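CBS domain-containing protein (Listeria monocytogenes, PDB 6XNU) binds the second messenger c-di-AMP, probably through its paired CBS motifs, and takes part in controlling (p)ppGpp and c-di-AMP homeostasis in the cytosol. Local coordinates at residues H39-L42 with G43-L46; V63-F66 with E67-H71; L73-A76 with A77-T80. One frame throughout, in Å; residues are numbered along the deposited sequence.

Interaction 1: residues H39-L42 with G43-L46; sequences HVQL and GNNL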
ATOM      1  N   HIS A  39      11.023   6.244   8.330  1.00 27.35           N
ATOM      2  CA  HIS A  39      11.138   5.128   9.255  1.00 24.66           C
ATOM      3  C   HIS A  39      10.727   5.584  10.645  1.00 26.36           C
ATOM      4  O   HIS A  39      10.604   6.779  10.921  1.00 28.27           O
ATOM      5  CB  HIS A  39      12.565   4.544   9.287  1.00 28.16           C
ATOM      6  CG  HIS A  39      13.589   5.451   9.902  1.00 27.88           C
ATOM      7  ND1 HIS A  39      14.427   6.246   9.149  1.00 31.41           N
ATOM      8  CD2 HIS A  39      13.926   5.673  11.196  1.00 28.69           C
ATOM      9  CE1 HIS A  39      15.232   6.922   9.953  1.00 31.70           C
ATOM     10  NE2 HIS A  39      14.950   6.592  11.201  1.00 29.12           N
ATOM     11  N   VAL A  40      10.514   4.608  11.525  1.00 24.25           N
ATOM     12  CA  VAL A  40      10.388   4.863  12.950  1.00 25.66           C
ATOM     13  C   VAL A  40      11.490   4.082  13.660  1.00 25.80           C
ATOM     14  O   VAL A  40      12.183   3.255  13.060  1.00 26.90           O
ATOM     15  CB  VAL A  40       8.996   4.486  13.494  1.00 28.84           C
ATOM     16  CG1 VAL A  40       7.961   5.463  12.979  1.00 30.61           C
ATOM     17  CG2 VAL A  40       8.639   3.072  13.078  1.00 27.50           C
ATOM     18  N   GLN A  41      11.650   4.362  14.950  1.00 28.13           N
ATOM     19  CA  GLN A  41      12.701   3.767  15.765  1.00 27.23           C
ATOM     20  C   GLN A  41      12.088   2.904  16.860  1.00 29.47           C
ATOM     21  O   GLN A  41      11.003   3.207  17.364  1.00 29.38           O
ATOM     22  CB  GLN A  41      13.578   4.844  16.425  1.00 33.89           C
ATOM     23  CG  GLN A  41      14.242   5.822  15.476  1.00 37.13           C
ATOM     24  CD  GLN A  41      14.715   7.071  16.197  1.00 45.13           C
ATOM     25  OE1 GLN A  41      15.672   7.724  15.782  1.00 49.10           O
ATOM     26  NE2 GLN A  41      14.041   7.407  17.294  1.00 51.00           N
ATOM     27  N   LEU A  42      12.795   1.833  17.241  1.00 28.61           N
ATOM     28  CA  LEU A  42      12.396   1.091  18.434  1.00 32.98           C
ATOM     29  C   LEU A  42      12.180   2.055  19.593  1.00 31.42           C
ATOM     30  O   LEU A  42      12.964   2.986  19.803  1.00 34.76           O
ATOM     31  CB  LEU A  42      13.455   0.054  18.821  1.00 32.68           C
ATOM     32  CG  LEU A  42      13.772  -1.052  17.823  1.00 29.81           C
ATOM     33  CD1 LEU A  42      14.997  -1.849  18.269  1.00 30.41           C
ATOM     34  CD2 LEU A  42      12.575  -1.972  17.625  1.00 29.88           C
ATOM     35  N   GLY A  43      11.109   1.833  20.342  1.00 32.60           N
ATOM     36  CA  GLY A  43      10.773   2.695  21.451  1.00 35.28           C
ATOM     37  C   GLY A  43       9.861   3.853  21.111  1.00 33.80           C
ATOM     38  O   GLY A  43       9.277   4.451  22.024  1.00 32.94           O
ATOM     39  N   ASN A  44       9.714   4.194  19.826  1.00 29.64           N
ATOM     40  CA  ASN A  44       8.686   5.148  19.426  1.00 29.21           C
ATOM     41  C   ASN A  44       7.312   4.608  19.799  1.00 28.69           C
ATOM     42  O   ASN A  44       7.066   3.404  19.713  1.00 31.06           O
ATOM     43  CB  ASN A  44       8.722   5.392  17.909  1.00 30.38           C
ATOM     44  CG  ASN A  44       9.840   6.326  17.474  1.00 36.26           C
ATOM     45  OD1 ASN A  44      10.139   6.425  16.283  1.00 33.38           O
ATOM     46  ND2 ASN A  44      10.452   7.020  18.428  1.00 38.33           N
ATOM     47  N   ASN A  45       6.411   5.496  20.213  1.00 29.47           N
ATOM     48  CA  ASN A  45       5.060   5.032  20.476  1.00 30.05           C
ATOM     49  C   ASN A  45       4.255   4.998  19.178  1.00 32.36           C
ATOM     50  O   ASN A  45       4.707   5.451  18.119  1.00 30.27           O
ATOM     51  CB  ASN A  45       4.374   5.888  21.554  1.00 33.18           C
ATOM     52  CG  ASN A  45       4.117   7.317  21.117  1.00 35.86           C
ATOM     53  OD1 ASN A  45       3.547   7.576  20.060  1.00 34.95           O
ATOM     54  ND2 ASN A  45       4.500   8.264  21.970  1.00 45.14           N
ATOM     55  N   LEU A  46       3.053   4.420  19.264  1.00 31.58           N
ATOM     56  CA  LEU A  46       2.234   4.208  18.068  1.00 30.54           C
ATOM     57  C   LEU A  46       1.580   5.485  17.563  1.00 31.33           C
ATOM     58  O   LEU A  46       1.249   5.576  16.375  1.00 30.47           O
ATOM     59  CB  LEU A  46       1.159   3.154  18.338  1.00 28.24           C
ATOM     60  CG  LEU A  46       1.652   1.765  18.744  1.00 28.67           C
ATOM     61  CD1 LEU A  46       0.506   0.773  18.682  1.00 31.34           C
ATOM     62  CD2 LEU A  46       2.823   1.302  17.876  1.00 28.09           C
TER

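Interaction 2: residues V63-F66 with E67-H71; sequences VLDF and EFKLH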
ATOM      1  N   VAL A  63      11.143  -0.211  10.640  1.00 24.10           N
ATOM      2  CA  VAL A  63      11.451   0.123  12.023  1.00 23.55           C
ATOM      3  C   VAL A  63      12.932  -0.165  12.228  1.00 23.11           C
ATOM      4  O   VAL A  63      13.381  -1.291  11.996  1.00 24.04           O
ATOM      5  CB  VAL A  63      10.591  -0.680  13.009  1.00 26.48           C
ATOM      6  CG1 VAL A  63      10.903  -0.266  14.421  1.00 25.55           C
ATOM      7  CG2 VAL A  63       9.110  -0.491  12.717  1.00 27.52           C
ATOM      8  N   LEU A  64      13.685   0.857  12.626  1.00 23.84           N
ATOM      9  CA  LEU A  64      15.128   0.780  12.800  1.00 23.59           C
ATOM     10  C   LEU A  64      15.493   0.918  14.271  1.00 26.20           C
ATOM     11  O   LEU A  64      14.695   1.383  15.087  1.00 26.04           O
ATOM     12  CB  LEU A  64      15.835   1.883  12.007  1.00 25.10           C
ATOM     13  CG  LEU A  64      15.460   2.001  10.528  1.00 24.77           C
ATOM     14  CD1 LEU A  64      16.338   3.066   9.872  1.00 26.45           C
ATOM     15  CD2 LEU A  64      15.588   0.658   9.844  1.00 23.29           C
ATOM     16  N   ASP A  65      16.722   0.526  14.600  1.00 25.84           N
ATOM     17  CA  ASP A  65      17.257   0.832  15.916  1.00 26.81           C
ATOM     18  C   ASP A  65      18.152   2.072  15.833  1.00 27.34           C
ATOM     19  O   ASP A  65      18.245   2.733  14.800  1.00 28.41           O
ATOM     20  CB  ASP A  65      17.969  -0.397  16.505  1.00 28.45           C
ATOM     21  CG  ASP A  65      19.192  -0.836  15.714  1.00 29.08           C
ATOM     22  OD1 ASP A  65      19.781  -0.036  14.948  1.00 29.03           O
ATOM     23  OD2 ASP A  65      19.588  -2.013  15.881  1.00 32.48           O
ATOM     24  N   PHE A  66      18.832   2.406  16.933  1.00 26.87           N
ATOM     25  CA  PHE A  66      19.642   3.621  16.931  1.00 25.25           C
ATOM     26  C   PHE A  66      20.900   3.492  16.072  1.00 25.97           C
ATOM     27  O   PHE A  66      21.538   4.510  15.783  1.00 25.61           O
ATOM     28  CB  PHE A  66      20.018   3.997  18.371  1.00 28.66           C
ATOM     29  CG  PHE A  66      21.116   3.143  18.949  1.00 38.46           C
ATOM     30  CD1 PHE A  66      20.944   1.770  19.099  1.00 40.98           C
ATOM     31  CD2 PHE A  66      22.329   3.708  19.327  1.00 42.72           C
ATOM     32  CE1 PHE A  66      21.957   0.983  19.633  1.00 46.05           C
ATOM     33  CE2 PHE A  66      23.346   2.928  19.853  1.00 43.07           C
ATOM     34  CZ  PHE A  66      23.159   1.564  20.006  1.00 46.48           C
ATOM     35  N   GLU A  67      21.281   2.276  15.685  1.00 25.47           N
ATOM     36  CA  GLU A  67      22.371   2.043  14.746  1.00 23.85           C
ATOM     37  C   GLU A  67      21.883   1.938  13.311  1.00 24.78           C
ATOM     38  O   GLU A  67      22.662   1.559  12.433  1.00 25.12           O
ATOM     39  CB  GLU A  67      23.135   0.763  15.099  1.00 29.26           C
ATOM     40  CG  GLU A  67      23.731   0.734  16.501  1.00 34.05           C
ATOM     41  CD  GLU A  67      24.474  -0.564  16.748  1.00 36.39           C
ATOM     42  OE1 GLU A  67      25.522  -0.789  16.106  1.00 50.99           O
ATOM     43  OE2 GLU A  67      23.989  -1.376  17.557  1.00 48.82           O
ATOM     44  N   PHE A  68      20.613   2.260  13.068  1.00 23.99           N
ATOM     45  CA  PHE A  68      20.005   2.215  11.733  1.00 26.02           C
ATOM     46  C   PHE A  68      19.989   0.804  11.154  1.00 27.18           C
ATOM     47  O   PHE A  68      19.974   0.623   9.932  1.00 25.26           O
ATOM     48  CB  PHE A  68      20.686   3.203  10.778  1.00 23.60           C
ATOM     49  CG  PHE A  68      20.467   4.630  11.166  1.00 31.29           C
ATOM     50  CD1 PHE A  68      21.171   5.179  12.234  1.00 31.88           C
ATOM     51  CD2 PHE A  68      19.513   5.407  10.524  1.00 32.50           C
ATOM     52  CE1 PHE A  68      20.963   6.486  12.633  1.00 29.02           C
ATOM     53  CE2 PHE A  68      19.299   6.722  10.911  1.00 37.41           C
ATOM     54  CZ  PHE A  68      20.016   7.266  11.977  1.00 30.04           C
ATOM     55  N   LYS A  69      19.945  -0.210  12.018  1.00 24.74           N
ATOM     56  CA  LYS A  69      19.707  -1.579  11.575  1.00 23.90           C
ATOM     57  C   LYS A  69      18.204  -1.867  11.521  1.00 23.13           C
ATOM     58  O   LYS A  69      17.422  -1.354  12.327  1.00 23.25           O
ATOM     59  CB  LYS A  69      20.395  -2.585  12.502  1.00 28.41           C
ATOM     60  CG  LYS A  69      21.899  -2.451  12.535  1.00 29.28           C
ATOM     61  CD  LYS A  69      22.482  -3.372  13.603  1.00 33.69           C
ATOM     62  CE  LYS A  69      23.942  -3.054  13.851  1.00 39.69           C
ATOM     63  NZ  LYS A  69      24.687  -2.972  12.570  1.00 40.87           N
ATOM     64  N   LEU A  70      17.819  -2.726  10.581  1.00 25.34           N
ATOM     65  CA  LEU A  70      16.415  -2.992  10.278  1.00 27.45           C
ATOM     66  C   LEU A  70      15.865  -4.086  11.189  1.00 26.80           C
ATOM     67  O   LEU A  70      16.358  -5.217  11.166  1.00 31.68           O
ATOM     68  CB  LEU A  70      16.278  -3.408   8.813  1.00 24.64           C
ATOM     69  CG  LEU A  70      14.872  -3.808   8.355  1.00 26.71           C
ATOM     70  CD1 LEU A  70      13.924  -2.616   8.385  1.00 25.94           C
ATOM     71  CD2 LEU A  70      14.951  -4.383   6.964  1.00 27.34           C
ATOM     72  N   HIS A  71      14.812  -3.762  11.947  1.00 27.67           N
ATOM     73  CA  HIS A  71      14.189  -4.688  12.889  1.00 27.63           C
ATOM     74  C   HIS A  71      12.780  -5.111  12.512  1.00 28.83           C
ATOM     75  O   HIS A  71      12.351  -6.193  12.912  1.00 29.33           O
ATOM     76  CB  HIS A  71      14.124  -4.073  14.296  1.00 30.58           C
ATOM     77  CG  HIS A  71      15.442  -4.043  15.004  1.00 29.46           C
ATOM     78  ND1 HIS A  71      15.718  -4.843  16.092  1.00 38.43           N
ATOM     79  CD2 HIS A  71      16.555  -3.304  14.787  1.00 30.41           C
ATOM     80  CE1 HIS A  71      16.951  -4.607  16.507  1.00 35.70           C
ATOM     81  NE2 HIS A  71      17.484  -3.680  15.732  1.00 31.51           N
TER
HETATM   82  O   HOH W   1      21.749  -2.650  17.317  1.00 46.61           O

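Interaction 3: residues L73-A76 with A77-T80; sequences LISA and AMIT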
ATOM      1  N   LEU A  73       8.768  -4.031  10.210  1.00 25.55           N
ATOM      2  CA  LEU A  73       7.933  -3.261   9.298  1.00 23.32           C
ATOM      3  C   LEU A  73       6.633  -2.964  10.017  1.00 26.31           C
ATOM      4  O   LEU A  73       6.123  -3.814  10.754  1.00 27.48           O
ATOM      5  CB  LEU A  73       7.654  -4.027   8.003  1.00 23.30           C
ATOM      6  CG  LEU A  73       8.850  -4.381   7.113  1.00 25.71           C
ATOM      7  CD1 LEU A  73       8.423  -5.330   6.009  1.00 31.05           C
ATOM      8  CD2 LEU A  73       9.449  -3.106   6.541  1.00 28.06           C
ATOM      9  N   ILE A  74       6.108  -1.753   9.831  1.00 24.00           N
ATOM     10  CA  ILE A  74       4.895  -1.351  10.527  1.00 22.72           C
ATOM     11  C   ILE A  74       3.967  -0.604   9.575  1.00 25.50           C
ATOM     12  O   ILE A  74       4.407   0.122   8.678  1.00 25.47           O
ATOM     13  CB  ILE A  74       5.216  -0.510  11.790  1.00 23.86           C
ATOM     14  CG1 ILE A  74       3.990  -0.373  12.696  1.00 26.09           C
ATOM     15  CG2 ILE A  74       5.783   0.857  11.415  1.00 26.93           C
ATOM     16  CD1 ILE A  74       4.323   0.262  14.050  1.00 26.11           C
ATOM     17  N   SER A  75       2.667  -0.804   9.779  1.00 22.90           N
ATOM     18  CA  SER A  75       1.629  -0.171   8.978  1.00 22.58           C
ATOM     19  C   SER A  75       0.533   0.357   9.891  1.00 23.74           C
ATOM     20  O   SER A  75       0.437  -0.002  11.064  1.00 25.46           O
ATOM     21  CB  SER A  75       1.012  -1.151   7.987  1.00 27.34           C
ATOM     22  OG  SER A  75       0.247  -2.121   8.686  1.00 25.65           O
ATOM     23  N   ALA A  76      -0.330   1.201   9.320  1.00 23.09           N
ATOM     24  CA  ALA A  76      -1.483   1.685  10.068  1.00 23.36           C
ATOM     25  C   ALA A  76      -2.412   0.550  10.480  1.00 23.81           C
ATOM     26  O   ALA A  76      -3.010   0.607  11.563  1.00 26.39           O
ATOM     27  CB  ALA A  76      -2.253   2.718   9.245  1.00 24.43           C
ATOM     28  N   ALA A  77      -2.547  -0.488   9.648  1.00 24.22           N
ATOM     29  CA  ALA A  77      -3.439  -1.588  10.004  1.00 27.62           C
ATOM     30  C   ALA A  77      -2.912  -2.347  11.214  1.00 24.77           C
ATOM     31  O   ALA A  77      -3.687  -2.743  12.089  1.00 28.19           O
ATOM     32  CB  ALA A  77      -3.624  -2.535   8.822  1.00 25.79           C
ATOM     33  N   MET A  78      -1.594  -2.534  11.295  1.00 23.81           N
ATOM     34  CA  MET A  78      -1.020  -3.207  12.457  1.00 26.46           C
ATOM     35  C   MET A  78      -1.252  -2.400  13.723  1.00 26.95           C
ATOM     36  O   MET A  78      -1.552  -2.958  14.787  1.00 29.61           O
ATOM     37  CB  MET A  78       0.479  -3.417  12.255  1.00 26.04           C
ATOM     38  CG  MET A  78       0.865  -4.298  11.110  1.00 27.22           C
ATOM     39  SD  MET A  78       2.670  -4.316  10.993  1.00 28.14           S
ATOM     40  CE  MET A  78       2.886  -4.682   9.256  1.00 30.10           C
ATOM     41  N   ILE A  79      -1.109  -1.081  13.622  1.00 25.36           N
ATOM     42  CA  ILE A  79      -1.291  -0.206  14.774  1.00 25.47           C
ATOM     43  C   ILE A  79      -2.747  -0.210  15.226  1.00 29.14           C
ATOM     44  O   ILE A  79      -3.046  -0.376  16.416  1.00 31.66           O
ATOM     45  CB  ILE A  79      -0.811   1.214  14.419  1.00 28.46           C
ATOM     46  CG1 ILE A  79       0.714   1.243  14.281  1.00 30.43           C
ATOM     47  CG2 ILE A  79      -1.343   2.237  15.405  1.00 29.85           C
ATOM     48  CD1 ILE A  79       1.231   2.503  13.625  1.00 31.31           C
ATOM     49  N   THR A  80      -3.675  -0.036  14.283  1.00 25.90           N
ATOM     50  CA  THR A  80      -5.083   0.094  14.661  1.00 25.84           C
ATOM     51  C   THR A  80      -5.644  -1.229  15.167  1.00 28.53           C
ATOM     52  O   THR A  80      -6.483  -1.245  16.078  1.00 31.30           O
ATOM     53  CB  THR A  80      -5.901   0.608  13.477  1.00 28.84           C
ATOM     54  OG1 THR A  80      -5.321   1.827  13.000  1.00 31.31           O
ATOM     55  CG2 THR A  80      -7.339   0.876  13.901  1.00 30.24           C
TER

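Interaction 1: residues H39-L42 with G43-L46
N44 folds back on Q41 and grips its backbone from both ends. The amide N of Q41 donates to N44 OD1 at 2.9 Å, a nearly straight bond (169°) whose donor stands well above the plane of the side-chain amide. In return N44 N donates to the carbonyl O of Q41, also at 2.9 Å and tilted from that carbonyl's plane. With CG beside the backbone N and anti to the carbonyl carbon (chi1 -78°), the N44 amide lies back along Q41, its OD1 at the amide N. Asparagine suits the place: its short chain sets a carbonyl oxygen where Q41 N needs an acceptor. OD1 also lies 3.6 Å from V40 CB, while the amide planes of Q41 and N44 are not far from parallel, with Q41 NE2 3.8 Å from N44 ND2. At the corner, G43 takes a positive phi (91°), and glycine, having no CB to press on the carbonyl O of L42, suits it. The backbone N and O of G43 are satisfied from outside the turn, by E100 OE1 and K98 NZ. N45, next along, is the N-cap of helix 46-56 and accepts from H48 N through OD1. The four residues Q41-N44 make a type II beta turn with glycine at its third position, here leading from strand 40-41, outermost in its three-stranded sheet within this chain, into helix 46-56, as in the CBS-pair fold.

Interaction 2: residues V63-F66 with E67-H71
The side chain of D65 organises the turn of a beta hairpin, binding the backbone of the loop with one oxygen and H71 with the other. H71 NE2 donates to OD2 of D65 at 2.7 Å, with the oxygen close to the plane of the imidazole but the nitrogen approaching from above the carboxylate plane; the two flat groups are 62° apart. D65 OD1 accepts from K69 N at 2.9 Å and, weakly, from E67 N. The carboxylate can face back over the loop because CG sits between the backbone N and carbonyl carbon (chi1 64°). Aspartate is short enough to serve these donors, and H71 may stabilise its negative charge. A water donates to D65 OD2 and to E67 OE2, bridging the two acids, whereas K69 turns its ammonium outward to a salt bridge with D135.

The backbone closes a type I beta turn, D65-F68, through F68 N to D65 O at 3.0 Å. Behind it, D65 N donates to K69 O and H71 N to V63 O, framing L64 and L70 as a non-hydrogen-bonded antiparallel pair. Their leucine side chains share one face of the sheet and meet at 4.0 Å between CD2 of L64 and CD1 of L70, as suits a buried site. At the exposed end, the extended chain of E67 runs beside F66, setting its CG over the ring face, 3.7 Å from the centroid of F66.

Interaction 3: residues L73-A76 with A77-T80
S75 and M78 meet where strand 70-75 runs into helix 76-82, a strand-to-helix junction with a serine N-cap, consistent with the CBS-pair fold. S75 OG accepts from M78 N at 3.2 Å along a fairly straight line (163°), so a small hydroxyl satisfies an amide of the first turn, which has no earlier helical carbonyl of its own. The hydroxyl occupies the position between backbone N and carbonyl carbon (chi1 69°), turned to the helix start. The carbonyl of S75 then takes I79 N, beginning the helical bonding pattern.

The tight part lies on the side of I74 and I79, both buried. Their side chains cross at about a right angle, with CD1 of I74 3.7 Å from CG1 of I79; branched, wholly apolar chains fill this corner, and I79 continues into the surface of helix 46-56 at A49, L50 and L53. I74 also packs on V99 and V102 of helix 99-102.

The side of M78 and the alanines is the more solvent-accessible, though M78 itself lies close on the strand: its CG is 3.3 Å from S75 OG. Its unbranched, extended chain runs back alongside the strand, bringing SD to 3.5 Å from L73 O and to 4.5 Å from I74 CG1, and it also touches Q104. A76 is not simply left to solvent: it packs on A76 of the second subunit, and T80 packs on T54 of that subunit. T80 is itself buried, and its hydroxyl donates within the helix, to A76 O. That oxygen receives both T80 N, at 2.9 Å from A76 O, and T80 OG1, the two donors arriving from opposite faces of the carbonyl plane.

From the N terminus, the three contacts come in series, none enclosing or crossing another. Interaction 1 closes the turn leaving strand 40-41 for helix 46-56; interaction 2 closes the hairpin between strands 60-64 and 70-75; interaction 3 follows at the far end of strand 70-75, where helix 76-82 starts. All three reach the same sheet. Strand 40-41 runs parallel to 60-64, and backbone bonds between V40 or L42 and L64 join interactions 1 and 2. V63 and I74 pack together between interactions 2 and 3, whose centres are about 17 Å apart, while L46 meets I74 and I79, bringing the two helices together beside the sheet.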